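Local coordinates for protein CofB (Escherichia coli, PDB 5AX6) that serves as a minor pilin of the CFA/III type IVb pilus of enterotoxigenic bacteria, forming a homotrimer that probably takes part in pilus assembly, at residues Ala13-Ser16 with Glu17-Gly20. Sequence-based numbering, arbitrary orientation. Where two conformers were deposited one is given.
Sequences ALIS and EIAG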
loop_
_atom_site.group_PDB
_atom_site.type_symbol
_atom_site.label_atom_id
_atom_site.label_comp_id
_atom_site.label_asym_id
_atom_site.label_seq_id
_atom_site.Cartn_x
_atom_site.Cartn_y
_atom_site.Cartn_z
ATOM N N ALA A 13 10.235 28.746 -19.836
ATOM C CA ALA A 13 10.355 28.062 -21.120
ATOM C C ALA A 13 11.800 27.595 -21.353
ATOM O O ALA A 13 12.039 26.484 -21.838
ATOM C CB ALA A 13 9.901 28.968 -22.246
ATOM N N LEU A 14 12.755 28.453 -21.017
ATOM C CA LEU A 14 14.167 28.093 -21.110
ATOM C C LEU A 14 14.487 26.860 -20.256
ATOM O O LEU A 14 15.140 25.920 -20.722
ATOM C CB LEU A 14 15.044 29.274 -20.693
ATOM C CG LEU A 14 15.148 30.392 -21.732
ATOM C CD1 LEU A 14 15.774 31.650 -21.122
ATOM C CD2 LEU A 14 15.948 29.929 -22.964
ATOM N N ILE A 15 14.030 26.865 -19.009
ATOM C CA ILE A 15 14.262 25.733 -18.119
ATOM C C ILE A 15 13.583 24.457 -18.622
ATOM O O ILE A 15 14.113 23.357 -18.464
ATOM C CB ILE A 15 13.769 26.033 -16.697
ATOM C CG1 ILE A 15 14.718 27.008 -16.002
ATOM C CG2 ILE A 15 13.610 24.749 -15.893
ATOM C CD1 ILE A 15 16.156 26.872 -16.427
ATOM N N SER A 16 12.412 24.589 -19.230
ATOM C CA SER A 16 11.740 23.409 -19.764
ATOM C C SER A 16 12.557 22.769 -20.876
ATOM O O SER A 16 12.668 21.539 -20.936
ATOM C CB SER A 16 10.349 23.745 -20.290
ATOM O OG SER A 16 9.694 22.552 -20.686
ATOM N N GLU A 17 13.117 23.598 -21.751
ATOM C CA GLU A 17 13.975 23.127 -22.831
ATOM C C GLU A 17 15.198 22.434 -22.241
ATOM O O GLU A 17 15.546 21.315 -22.617
ATOM C CB GLU A 17 14.417 24.291 -23.731
ATOM C CG GLU A 17 13.299 24.989 -24.504
ATOM C CD GLU A 17 12.887 24.244 -25.768
ATOM O OE1 GLU A 17 13.498 24.483 -26.839
ATOM O OE2 GLU A 17 11.942 23.425 -25.694
ATOM N N ILE A 18 15.849 23.125 -21.316
ATOM C CA ILE A 18 17.052 22.613 -20.656
ATOM C C ILE A 18 16.788 21.273 -19.968
ATOM O O ILE A 18 17.520 20.310 -20.186
ATOM C CB ILE A 18 17.586 23.657 -19.653
ATOM C CG1 ILE A 18 18.264 24.806 -20.418
ATOM C CG2 ILE A 18 18.534 23.026 -18.650
ATOM C CD1 ILE A 18 18.490 26.048 -19.564
ATOM N N ALA A 19 15.723 21.193 -19.172
ATOM C CA ALA A 19 15.430 19.965 -18.434
ATOM C C ALA A 19 15.172 18.798 -19.379
ATOM O O ALA A 19 15.570 17.660 -19.109
ATOM C CB ALA A 19 14.221 20.162 -17.506
ATOM N N GLY A 20 14.488 19.076 -20.483
ATOM C CA GLY A 20 14.194 18.037 -21.456
ATOM C C GLY A 20 15.428 17.502 -22.154
ATOM O O GLY A 20 15.579 16.286 -22.327
#
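Ile15 O accepts a hydrogen bond from the backbone N-H of Ala19, 2.8 Å from O to N, the shortest of four successive i to i+4 bonds that make Ala13-Gly20 a regular alpha-helix. Ile18 N reaches Leu14 O at 2.9 Å with a nearly straight N-H...O angle of 169°. Glu17 N bonds to Ala13 O, and the series runs on from Gly20 N to Ser16 O at 3.1 Å.

Among the side chains, the two isoleucines meet on one flank: CD1 of Ile15 lies 4.0 Å from CD1 of Ile18, the methyl ends touching while the chains cross at a slant. In Ile18, CG1 stands anti to its own carbonyl carbon (chi1 -75°), which lays this branch back over the preceding turn, with CG1 3.3 Å from Leu14 O. Isoleucine suits this flank because its branched hydrocarbon chain is wholly apolar. Ala19 CB, small enough to sit close to the backbone, comes to 3.3 Å from Ile15 O. The aliphatic part of Glu17 packs likewise, CG at 3.3 Å from Ala13 O, before a bend at chi2 (-81°) turns the carboxylate aside; the residue is buried, and OE1 forms a salt bridge with Arg84 NH1, which probably compensates the carboxylate's charge, while OE2 is hydrogen-bonded as well.

The segment belongs to helix 4-25, which packs against the antiparallel sheet of the pilin domain, as expected of a pilin. Leu14 and Glu17 rest on strand 121-130, Ile18 lies on Leu225 and Ile227 of strand 220-227, and Ile15 and Ala19 touch His173 in a loop.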